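Local atomic coordinates of Old Yellow Enzyme (Pichia, PDB entry 6AGZ), a protein that probably catalyses the FMN-dependent asymmetric reduction of enone compounds, as a TIM-barrel member of the NADH:flavin oxidoreductase family. Residues V184-A189 / E222-V227; R218-V223 / V238-Y243; S267-R272 / K277-V282. One frame throughout, in Å; residues are numbered along the deposited sequence.

Interaction 1: V184-A189 / E222-V227; sequences VEVHSA and EVIDLV. With FMN (flavin mononucleotide), chain C.
In the TIM barrel, strand 183-187 is backed by helix 218-231, and Val184 and Val186 of the strand meet Val223, Ile224 and Val227 of the helix in the layer between them. The local axes approach to 10.4 Å and run nearly antiparallel, at 168°, as expected where a helix returns outside its strand. Val184 and Val227 meet tip to tip, their CG1 methyls 3.9 Å apart. The other junction is less direct: Ile224 leaves its helix beside the strand, and the turn at its second torsion (chi2 -57°) brings CD1 to 3.7 Å from Val186 CG2, while Val223 CG1 touches that same methyl more loosely, at 4.5 Å. Beyond the valines, His187 lies in the FMN pocket. Flavin O2 sits over one face of the His187 imidazole, offset toward the rim, and is 3.4 Å from His187 NE2. The backbone N of Ala189 donates to His187 ND1 (3.2 Å, 154°) close to the ring plane, which probably restrains the ring's rotation, and Trp112 meets this ring almost parallel. No hydrogen bond crosses between 184-189 and 222-227, so their fit rests on apolar contacts between methyl groups.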
loop_
_atom_site.group_PDB
_atom_site.type_symbol
_atom_site.label_atom_id
_atom_site.label_comp_id
_atom_site.label_asym_id
_atom_site.label_seq_id
_atom_site.Cartn_x
_atom_site.Cartn_y
_atom_site.Cartn_z
ATOM N N VAL A 184 23.661 -2.333 -11.863
ATOM C CA VAL A 184 23.941 -1.172 -11.034
ATOM C C VAL A 184 22.698 -0.913 -10.191
ATOM O O VAL A 184 21.583 -0.850 -10.720
ATOM C CB VAL A 184 24.345 0.056 -11.879
ATOM C CG1 VAL A 184 23.184 0.594 -12.721
ATOM C CG2 VAL A 184 24.932 1.135 -11.000
ATOM N N GLU A 185 22.878 -0.835 -8.877
ATOM C CA GLU A 185 21.764 -0.759 -7.940
ATOM C C GLU A 185 21.697 0.640 -7.349
ATOM O O GLU A 185 22.667 1.115 -6.749
ATOM C CB GLU A 185 21.895 -1.802 -6.830
ATOM C CG GLU A 185 20.834 -1.665 -5.749
ATOM C CD GLU A 185 20.954 -2.720 -4.670
ATOM O OE1 GLU A 185 21.340 -3.863 -4.993
ATOM O OE2 GLU A 185 20.667 -2.406 -3.496
ATOM N N VAL A 186 20.552 1.291 -7.515
ATOM C CA VAL A 186 20.348 2.636 -6.992
ATOM C C VAL A 186 19.948 2.521 -5.525
ATOM O O VAL A 186 18.885 1.985 -5.197
ATOM C CB VAL A 186 19.296 3.394 -7.806
ATOM C CG1 VAL A 186 18.951 4.687 -7.127
ATOM C CG2 VAL A 186 19.814 3.659 -9.211
ATOM N N HIS A 187 20.815 3.007 -4.638
ATOM C CA HIS A 187 20.536 3.037 -3.206
ATOM C C HIS A 187 19.559 4.173 -2.933
ATOM O O HIS A 187 19.915 5.350 -3.046
ATOM C CB HIS A 187 21.829 3.213 -2.416
ATOM C CG HIS A 187 21.687 2.974 -0.944
ATOM N ND1 HIS A 187 20.468 2.978 -0.300
ATOM C CD2 HIS A 187 22.615 2.723 0.010
ATOM C CE1 HIS A 187 20.652 2.740 0.987
ATOM N NE2 HIS A 187 21.945 2.581 1.201
ATOM N N SER A 188 18.325 3.824 -2.585
ATOM C CA SER A 188 17.281 4.795 -2.287
ATOM C C SER A 188 16.645 4.491 -0.941
ATOM O O SER A 188 15.436 4.653 -0.749
ATOM C CB SER A 188 16.225 4.819 -3.392
ATOM O OG SER A 188 15.284 5.855 -3.177
ATOM N N ALA A 189 17.455 4.046 0.017
ATOM C CA ALA A 189 16.966 3.599 1.310
ATOM C C ALA A 189 17.793 4.216 2.430
ATOM O O ALA A 189 18.802 4.888 2.196
ATOM C CB ALA A 189 17.002 2.067 1.412
ATOM N N GLU A 222 13.320 9.775 -12.033
ATOM C CA GLU A 222 14.082 10.391 -13.115
ATOM C C GLU A 222 15.477 9.785 -13.218
ATOM O O GLU A 222 15.960 9.502 -14.325
ATOM C CB GLU A 222 14.159 11.905 -12.909
ATOM C CG GLU A 222 12.820 12.614 -13.083
ATOM C CD GLU A 222 12.917 14.119 -12.910
ATOM O OE1 GLU A 222 13.927 14.598 -12.354
ATOM O OE2 GLU A 222 11.976 14.826 -13.329
ATOM N N VAL A 223 16.137 9.572 -12.076
ATOM C CA VAL A 223 17.426 8.885 -12.075
ATOM C C VAL A 223 17.285 7.496 -12.685
ATOM O O VAL A 223 18.098 7.076 -13.518
ATOM C CB VAL A 223 17.999 8.818 -10.648
ATOM C CG1 VAL A 223 19.205 7.890 -10.604
ATOM C CG2 VAL A 223 18.378 10.208 -10.161
ATOM N N ILE A 224 16.242 6.765 -12.281
ATOM C CA ILE A 224 16.019 5.418 -12.801
ATOM C C ILE A 224 15.831 5.449 -14.312
ATOM O O ILE A 224 16.388 4.616 -15.036
ATOM C CB ILE A 224 14.813 4.765 -12.100
ATOM C CG1 ILE A 224 15.108 4.537 -10.618
ATOM C CG2 ILE A 224 14.453 3.450 -12.772
ATOM C CD1 ILE A 224 16.337 3.705 -10.365
ATOM N N ASP A 225 15.051 6.408 -14.814
ATOM C CA ASP A 225 14.794 6.467 -16.251
ATOM C C ASP A 225 16.061 6.799 -17.029
ATOM O O ASP A 225 16.339 6.182 -18.065
ATOM C CB ASP A 225 13.695 7.488 -16.546
ATOM C CG ASP A 225 12.340 7.051 -16.024
ATOM O OD1 ASP A 225 12.156 5.838 -15.790
ATOM O OD2 ASP A 225 11.458 7.919 -15.850
ATOM N N LEU A 226 16.845 7.767 -16.544
ATOM C CA LEU A 226 18.087 8.110 -17.230
ATOM C C LEU A 226 19.066 6.939 -17.226
ATOM O O LEU A 226 19.715 6.658 -18.242
ATOM C CB LEU A 226 18.715 9.347 -16.590
ATOM C CG LEU A 226 18.089 10.687 -16.981
ATOM C CD1 LEU A 226 18.563 11.798 -16.058
ATOM C CD2 LEU A 226 18.414 11.022 -18.429
ATOM N N VAL A 227 19.177 6.238 -16.094
ATOM C CA VAL A 227 20.097 5.106 -16.013
ATOM C C VAL A 227 19.628 3.963 -16.906
ATOM O O VAL A 227 20.440 3.291 -17.553
ATOM C CB VAL A 227 20.264 4.661 -14.548
ATOM C CG1 VAL A 227 21.032 3.352 -14.466
ATOM C CG2 VAL A 227 20.981 5.739 -13.749
HETATM N N1 FMN C . 22.705 -1.747 3.025
HETATM C C2 FMN C . 22.807 -0.966 1.889
HETATM O O2 FMN C . 21.838 -0.840 1.141
HETATM N N3 FMN C . 23.990 -0.323 1.590
HETATM C C4 FMN C . 25.077 -0.461 2.427
HETATM O O4 FMN C . 26.136 0.108 2.168
HETATM C C4A FMN C . 24.976 -1.246 3.569
HETATM N N5 FMN C . 26.063 -1.381 4.402
HETATM C C5A FMN C . 25.973 -2.161 5.534
HETATM C C6 FMN C . 27.074 -2.292 6.370
HETATM C C7 FMN C . 26.992 -3.074 7.514
HETATM C C7M FMN C . 28.182 -3.217 8.413
HETATM C C8 FMN C . 25.806 -3.726 7.825
HETATM C C8M FMN C . 25.715 -4.571 9.061
HETATM C C9 FMN C . 24.704 -3.592 6.991
HETATM C C9A FMN C . 24.783 -2.811 5.841
HETATM N N10 FMN C . 23.688 -2.674 5.006
HETATM C C10 FMN C . 23.786 -1.891 3.870
HETATM C "C1'" FMN C . 22.402 -3.383 5.325
HETATM C "C2'" FMN C . 22.508 -4.805 4.767
HETATM O "O2'" FMN C . 22.655 -4.744 3.365
HETATM C "C3'" FMN C . 21.314 -5.687 5.127
HETATM O "O3'" FMN C . 20.139 -5.171 4.544
HETATM C "C4'" FMN C . 21.146 -5.793 6.640
HETATM O "O4'" FMN C . 22.393 -6.074 7.236
HETATM C "C5'" FMN C . 20.165 -6.893 7.025
HETATM O "O5'" FMN C . 20.574 -8.113 6.449
HETATM P P FMN C . 21.168 -9.286 7.378
HETATM O O1P FMN C . 20.201 -9.559 8.506
HETATM O O2P FMN C . 21.354 -10.542 6.562
HETATM O O3P FMN C . 22.500 -8.845 7.935
#

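Interaction 2: R218-V223 / V238-Y243; sequences RLLLEV and VRLSPY. With FMN (flavin mononucleotide), chain C.
Leu220 carries its CG opposite the backbone N (chi1 171°), a setting that sends both methyls of this helix residue inward, toward Val238 and Leu240 on strand 236-240. Helix and strand follow each other around the TIM barrel, and the leucine fills the layer between them. Its branches divide the work: Leu220 CD1 lies 3.9 Å from Val238 CG2, and Leu220 CD2 lies 4.1 Å from Leu240 CD2. Both pairs meet at a slant rather than end on. Leu194 and Ile198 of helix 193-198, together with Ile265 of helix 258-274, also touch Leu220, so this apolar site is built from several elements.

Between the two strand residues, Arg239 takes its side chain to FMN instead. The chain bends at chi3 and delivers the guanidinium edge to the flavin's pyrimidine and ribityl portions. Arg239 NH1 donates to flavin O2 at 2.8 Å (158°) and to the ribityl O2' at 2.9 Å with a nearly straight geometry (170°). A positive charge beside O2 would probably favour negative charge in this part of the reduced flavin. A leucine in place of Arg239 would probably leave O2 and O2' without these donors and set the upper ribityl chain freer to turn. Glu185 packs against the arginine, and Ser283 OG makes a weak hydrogen bond with Arg239 NE. Flavin N1 lies in the guanidinium plane at its edge, while Arg239 NH2 reaches the ribityl O3' at 2.9 Å in a bent, weak hydrogen bond.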
loop_
_atom_site.group_PDB
_atom_site.type_symbol
_atom_site.label_atom_id
_atom_site.label_comp_id
_atom_site.label_asym_id
_atom_site.label_seq_id
_atom_site.Cartn_x
_atom_site.Cartn_y
_atom_site.Cartn_z
ATOM N N ARG A 218 9.886 11.870 -7.462
ATOM C CA ARG A 218 10.247 12.277 -8.816
ATOM C C ARG A 218 11.737 12.093 -9.082
ATOM O O ARG A 218 12.125 11.577 -10.135
ATOM C CB ARG A 218 9.835 13.729 -9.059
ATOM C CG ARG A 218 10.091 14.194 -10.482
ATOM C CD ARG A 218 9.486 15.561 -10.743
ATOM N NE ARG A 218 8.119 15.656 -10.240
ATOM C CZ ARG A 218 7.055 15.164 -10.865
ATOM N NH1 ARG A 218 7.194 14.533 -12.023
ATOM N NH2 ARG A 218 5.849 15.301 -10.331
ATOM N N LEU A 219 12.590 12.519 -8.147
ATOM C CA LEU A 219 14.030 12.433 -8.375
ATOM C C LEU A 219 14.463 10.988 -8.587
ATOM O O LEU A 219 15.220 10.685 -9.519
ATOM C CB LEU A 219 14.792 13.062 -7.205
ATOM C CG LEU A 219 16.261 13.425 -7.464
ATOM C CD1 LEU A 219 16.705 14.551 -6.553
ATOM C CD2 LEU A 219 17.190 12.235 -7.294
ATOM N N LEU A 220 13.996 10.081 -7.725
ATOM C CA LEU A 220 14.328 8.669 -7.877
ATOM C C LEU A 220 13.925 8.155 -9.252
ATOM O O LEU A 220 14.727 7.524 -9.949
ATOM C CB LEU A 220 13.654 7.845 -6.780
ATOM C CG LEU A 220 13.760 6.328 -6.965
ATOM C CD1 LEU A 220 15.210 5.869 -6.873
ATOM C CD2 LEU A 220 12.895 5.589 -5.955
ATOM N N LEU A 221 12.686 8.428 -9.667
ATOM C CA LEU A 221 12.195 7.898 -10.936
ATOM C C LEU A 221 12.940 8.498 -12.123
ATOM O O LEU A 221 13.171 7.814 -13.126
ATOM C CB LEU A 221 10.692 8.144 -11.063
ATOM C CG LEU A 221 9.812 7.345 -10.101
ATOM C CD1 LEU A 221 8.344 7.669 -10.323
ATOM C CD2 LEU A 221 10.067 5.853 -10.262
ATOM N N GLU A 222 13.320 9.775 -12.033
ATOM C CA GLU A 222 14.082 10.391 -13.115
ATOM C C GLU A 222 15.477 9.785 -13.218
ATOM O O GLU A 222 15.960 9.502 -14.325
ATOM C CB GLU A 222 14.159 11.905 -12.909
ATOM C CG GLU A 222 12.820 12.614 -13.083
ATOM C CD GLU A 222 12.917 14.119 -12.910
ATOM O OE1 GLU A 222 13.927 14.598 -12.354
ATOM O OE2 GLU A 222 11.976 14.826 -13.329
ATOM N N VAL A 223 16.137 9.572 -12.076
ATOM C CA VAL A 223 17.426 8.885 -12.075
ATOM C C VAL A 223 17.285 7.496 -12.685
ATOM O O VAL A 223 18.098 7.076 -13.518
ATOM C CB VAL A 223 17.999 8.818 -10.648
ATOM C CG1 VAL A 223 19.205 7.890 -10.604
ATOM C CG2 VAL A 223 18.378 10.208 -10.161
ATOM N N VAL A 238 17.247 -1.192 -7.677
ATOM C CA VAL A 238 16.997 -0.138 -6.699
ATOM C C VAL A 238 16.707 -0.802 -5.363
ATOM O O VAL A 238 16.191 -1.922 -5.309
ATOM C CB VAL A 238 15.835 0.783 -7.155
ATOM C CG1 VAL A 238 14.522 0.011 -7.202
ATOM C CG2 VAL A 238 15.720 2.007 -6.254
ATOM N N ARG A 239 17.056 -0.115 -4.277
ATOM C CA ARG A 239 16.741 -0.588 -2.935
ATOM C C ARG A 239 15.863 0.426 -2.217
ATOM O O ARG A 239 16.102 1.636 -2.293
ATOM C CB ARG A 239 18.004 -0.854 -2.113
ATOM C CG ARG A 239 17.702 -1.512 -0.775
ATOM C CD ARG A 239 18.950 -2.023 -0.087
ATOM N NE ARG A 239 18.729 -3.348 0.481
ATOM C CZ ARG A 239 19.550 -3.943 1.339
ATOM N NH1 ARG A 239 20.652 -3.326 1.741
ATOM N NH2 ARG A 239 19.266 -5.151 1.800
ATOM N N LEU A 240 14.847 -0.079 -1.519
ATOM C CA LEU A 240 13.904 0.742 -0.774
ATOM C C LEU A 240 13.737 0.179 0.631
ATOM O O LEU A 240 13.823 -1.033 0.845
ATOM C CB LEU A 240 12.539 0.804 -1.477
ATOM C CG LEU A 240 12.535 1.286 -2.929
ATOM C CD1 LEU A 240 11.222 0.930 -3.610
ATOM C CD2 LEU A 240 12.785 2.785 -2.999
ATOM N N SER A 241 13.497 1.073 1.588
ATOM C CA SER A 241 13.293 0.698 2.989
ATOM C C SER A 241 12.118 1.489 3.543
ATOM O O SER A 241 12.292 2.441 4.313
ATOM C CB SER A 241 14.557 0.943 3.816
ATOM O OG SER A 241 14.875 2.323 3.859
ATOM N N PRO A 242 10.890 1.113 3.172
ATOM C CA PRO A 242 9.724 1.927 3.559
ATOM C C PRO A 242 9.528 2.063 5.060
ATOM O O PRO A 242 9.066 3.116 5.517
ATOM C CB PRO A 242 8.549 1.182 2.907
ATOM C CG PRO A 242 9.166 0.370 1.812
ATOM C CD PRO A 242 10.511 -0.030 2.328
ATOM N N TYR A 243 9.862 1.038 5.843
ATOM C CA TYR A 243 9.614 1.060 7.279
ATOM C C TYR A 243 10.771 1.623 8.093
ATOM O O TYR A 243 10.592 1.888 9.286
ATOM C CB TYR A 243 9.297 -0.353 7.785
ATOM C CG TYR A 243 7.995 -0.920 7.272
ATOM C CD1 TYR A 243 6.777 -0.387 7.671
ATOM C CD2 TYR A 243 7.983 -1.998 6.397
ATOM C CE1 TYR A 243 5.585 -0.906 7.209
ATOM C CE2 TYR A 243 6.795 -2.524 5.928
ATOM C CZ TYR A 243 5.598 -1.974 6.337
ATOM O OH TYR A 243 4.412 -2.493 5.875
HETATM N N1 FMN C . 22.705 -1.747 3.025
HETATM C C2 FMN C . 22.807 -0.966 1.889
HETATM O O2 FMN C . 21.838 -0.840 1.141
HETATM N N3 FMN C . 23.990 -0.323 1.590
HETATM C C4 FMN C . 25.077 -0.461 2.427
HETATM O O4 FMN C . 26.136 0.108 2.168
HETATM C C4A FMN C . 24.976 -1.246 3.569
HETATM N N5 FMN C . 26.063 -1.381 4.402
HETATM C C5A FMN C . 25.973 -2.161 5.534
HETATM C C6 FMN C . 27.074 -2.292 6.370
HETATM C C7 FMN C . 26.992 -3.074 7.514
HETATM C C7M FMN C . 28.182 -3.217 8.413
HETATM C C8 FMN C . 25.806 -3.726 7.825
HETATM C C8M FMN C . 25.715 -4.571 9.061
HETATM C C9 FMN C . 24.704 -3.592 6.991
HETATM C C9A FMN C . 24.783 -2.811 5.841
HETATM N N10 FMN C . 23.688 -2.674 5.006
HETATM C C10 FMN C . 23.786 -1.891 3.870
HETATM C "C1'" FMN C . 22.402 -3.383 5.325
HETATM C "C2'" FMN C . 22.508 -4.805 4.767
HETATM O "O2'" FMN C . 22.655 -4.744 3.365
HETATM C "C3'" FMN C . 21.314 -5.687 5.127
HETATM O "O3'" FMN C . 20.139 -5.171 4.544
HETATM C "C4'" FMN C . 21.146 -5.793 6.640
HETATM O "O4'" FMN C . 22.393 -6.074 7.236
HETATM C "C5'" FMN C . 20.165 -6.893 7.025
HETATM O "O5'" FMN C . 20.574 -8.113 6.449
HETATM P P FMN C . 21.168 -9.286 7.378
HETATM O O1P FMN C . 20.201 -9.559 8.506
HETATM O O2P FMN C . 21.354 -10.542 6.562
HETATM O O3P FMN C . 22.500 -8.845 7.935
#

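Interaction 3: S267-R272 / K277-V282; sequences SELERR and KRLAYV
The turn that leads from helix 258-274 into strand 281-285 is fastened by a backbone bond, a bridging water and a salt bridge. Lys277 N donates to Arg272 O at 2.8 Å (152°), tying the incoming chain to the last turn of the helix. Water 1 adds a three-way bridge: it donates to Leu269 O at 2.8 Å and to Lys277 O at 2.6 Å, and accepts from Leu279 N at 3.1 Å, so a helix carbonyl and two backbone groups of the turn share one molecule.

Glu270 and Arg278 form the ionic part. The glutamate starts away from the turn, but a bend at chi2 (65°) swings its carboxylate back, and Arg278, bent at chi2 and chi3, meets it end-on. Arg278 NH1 reaches Glu270 OE1 at 2.8 Å and Arg278 NH2 reaches Glu270 OE2 at 3.2 Å, both on the syn side, with the two planes turned 52° apart. This pair sits at the helix-to-strand return of a TIM-barrel alpha/beta unit, where Trp309 engages Arg278 by a cation-pi contact and Lys310 N also donates to Glu270 OE1.

Deeper in the layer, Leu269 supplies the apolar contacts. Leu269 CD2 lies 4.1 Å from Leu279 CD1, and Leu269 CD1 is 4.3 Å from Val282 CG2. Along the helix, Glu268 takes Arg271 side-on through NE and NH2, while its OE1 also accepts from Arg272 NH1. Arg272 NE in turn pairs with Asp225 of helix 218-231.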
loop_
_atom_site.group_PDB
_atom_site.type_symbol
_atom_site.label_atom_id
_atom_site.label_comp_id
_atom_site.label_asym_id
_atom_site.label_seq_id
_atom_site.Cartn_x
_atom_site.Cartn_y
_atom_site.Cartn_z
ATOM N N SER A 267 4.492 0.993 -7.904
ATOM C CA SER A 267 3.551 1.016 -9.018
ATOM C C SER A 267 4.191 1.603 -10.269
ATOM O O SER A 267 3.948 1.124 -11.383
ATOM C CB SER A 267 2.300 1.806 -8.634
ATOM O OG SER A 267 1.370 1.839 -9.703
ATOM N N GLU A 268 5.017 2.639 -10.105
ATOM C CA GLU A 268 5.667 3.253 -11.258
ATOM C C GLU A 268 6.729 2.336 -11.851
ATOM O O GLU A 268 6.852 2.233 -13.079
ATOM C CB GLU A 268 6.271 4.597 -10.859
ATOM C CG GLU A 268 5.244 5.706 -10.751
ATOM C CD GLU A 268 4.634 6.053 -12.093
ATOM O OE1 GLU A 268 5.351 6.626 -12.939
ATOM O OE2 GLU A 268 3.444 5.738 -12.310
ATOM N N LEU A 269 7.504 1.659 -10.998
ATOM C CA LEU A 269 8.483 0.704 -11.512
ATOM C C LEU A 269 7.798 -0.432 -12.266
ATOM O O LEU A 269 8.256 -0.843 -13.341
ATOM C CB LEU A 269 9.335 0.161 -10.365
ATOM C CG LEU A 269 10.139 1.200 -9.580
ATOM C CD1 LEU A 269 10.919 0.538 -8.455
ATOM C CD2 LEU A 269 11.069 1.974 -10.504
ATOM N N GLU A 270 6.687 -0.940 -11.725
ATOM C CA GLU A 270 5.937 -1.984 -12.412
ATOM C C GLU A 270 5.323 -1.474 -13.710
ATOM O O GLU A 270 5.180 -2.243 -14.666
ATOM C CB GLU A 270 4.851 -2.546 -11.495
ATOM C CG GLU A 270 4.053 -3.694 -12.099
ATOM C CD GLU A 270 4.899 -4.930 -12.340
ATOM O OE1 GLU A 270 5.877 -5.138 -11.593
ATOM O OE2 GLU A 270 4.587 -5.694 -13.279
ATOM N N ARG A 271 4.949 -0.192 -13.764
ATOM C CA ARG A 271 4.440 0.371 -15.012
ATOM C C ARG A 271 5.535 0.435 -16.068
ATOM O O ARG A 271 5.302 0.092 -17.235
ATOM C CB ARG A 271 3.848 1.759 -14.767
ATOM C CG ARG A 271 3.433 2.490 -16.040
ATOM C CD ARG A 271 2.592 3.724 -15.741
ATOM N NE ARG A 271 3.396 4.847 -15.266
ATOM C CZ ARG A 271 4.087 5.663 -16.057
ATOM N NH1 ARG A 271 4.079 5.485 -17.371
ATOM N NH2 ARG A 271 4.788 6.658 -15.533
ATOM N N ARG A 272 6.734 0.871 -15.676
ATOM C CA ARG A 272 7.863 0.842 -16.600
ATOM C C ARG A 272 8.141 -0.576 -17.079
ATOM O O ARG A 272 8.472 -0.790 -18.251
ATOM C CB ARG A 272 9.100 1.442 -15.934
ATOM C CG ARG A 272 9.068 2.955 -15.864
ATOM C CD ARG A 272 9.930 3.489 -14.735
ATOM N NE ARG A 272 10.000 4.947 -14.767
ATOM C CZ ARG A 272 9.043 5.751 -14.314
ATOM N NH1 ARG A 272 7.936 5.241 -13.792
ATOM N NH2 ARG A 272 9.191 7.066 -14.385
ATOM N N LYS A 277 10.393 -2.097 -19.808
ATOM C CA LYS A 277 11.633 -1.758 -19.106
ATOM C C LYS A 277 11.523 -2.330 -17.697
ATOM O O LYS A 277 11.154 -1.631 -16.749
ATOM C CB LYS A 277 11.877 -0.251 -19.100
ATOM C CG LYS A 277 11.834 0.387 -20.479
ATOM C CD LYS A 277 12.206 1.856 -20.416
ATOM C CE LYS A 277 11.359 2.594 -19.395
ATOM N NZ LYS A 277 12.132 3.661 -18.704
ATOM N N ARG A 278 11.863 -3.609 -17.566
ATOM C CA ARG A 278 11.768 -4.336 -16.308
ATOM C C ARG A 278 13.127 -4.317 -15.623
ATOM O O ARG A 278 14.120 -4.775 -16.199
ATOM C CB ARG A 278 11.304 -5.773 -16.551
ATOM C CG ARG A 278 11.524 -6.721 -15.378
ATOM C CD ARG A 278 10.432 -6.596 -14.326
ATOM N NE ARG A 278 9.134 -7.039 -14.827
ATOM C CZ ARG A 278 7.999 -6.959 -14.138
ATOM N NH1 ARG A 278 7.997 -6.446 -12.915
ATOM N NH2 ARG A 278 6.864 -7.382 -14.676
ATOM N N LEU A 279 13.170 -3.778 -14.406
ATOM C CA LEU A 279 14.412 -3.754 -13.648
ATOM C C LEU A 279 14.918 -5.172 -13.408
ATOM O O LEU A 279 14.147 -6.135 -13.389
ATOM C CB LEU A 279 14.216 -3.040 -12.308
ATOM C CG LEU A 279 13.860 -1.553 -12.326
ATOM C CD1 LEU A 279 13.812 -0.999 -10.907
ATOM C CD2 LEU A 279 14.852 -0.773 -13.174
ATOM N N ALA A 280 16.236 -5.293 -13.236
ATOM C CA ALA A 280 16.819 -6.589 -12.910
ATOM C C ALA A 280 16.229 -7.138 -11.618
ATOM O O ALA A 280 15.842 -8.309 -11.546
ATOM C CB ALA A 280 18.340 -6.471 -12.807
ATOM N N TYR A 281 16.137 -6.296 -10.590
ATOM C CA TYR A 281 15.526 -6.690 -9.329
ATOM C C TYR A 281 15.202 -5.440 -8.524
ATOM O O TYR A 281 15.739 -4.358 -8.776
ATOM C CB TYR A 281 16.435 -7.627 -8.524
ATOM C CG TYR A 281 17.764 -7.021 -8.117
ATOM C CD1 TYR A 281 18.867 -7.088 -8.958
ATOM C CD2 TYR A 281 17.917 -6.395 -6.885
ATOM C CE1 TYR A 281 20.084 -6.543 -8.588
ATOM C CE2 TYR A 281 19.128 -5.846 -6.506
ATOM C CZ TYR A 281 20.208 -5.923 -7.362
ATOM O OH TYR A 281 21.414 -5.376 -6.990
ATOM N N VAL A 282 14.306 -5.606 -7.554
ATOM C CA VAL A 282 14.009 -4.586 -6.556
ATOM C C VAL A 282 14.400 -5.144 -5.195
ATOM O O VAL A 282 13.945 -6.227 -4.812
ATOM C CB VAL A 282 12.525 -4.173 -6.577
ATOM C CG1 VAL A 282 12.216 -3.249 -5.412
ATOM C CG2 VAL A 282 12.183 -3.497 -7.894
HETATM O O HOH W 1 10.747 -1.785 -14.222
#

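In the fold
Interactions 1 and 2 are fully buried and draw on the same helix, 218-231, which rests on neighbouring strands 183-187 and 236-240; backbone contacts from Val186 and Ser188 to Arg239 link those strands. Both are purely apolar across the helix-strand layer, and both reach FMN from the strand side. Interaction 3, only partly buried and farther from the chain's centre, serves the next unit, and there a salt bridge, a backbone bond and a water supplement the leucines. It is still coupled inward: Val238 CG1 packs on Leu269 and Leu279, Tyr281 OH probably hydrogen-bonds to Glu185 OE1, and Leu221 of helix 218-231 packs on Glu268.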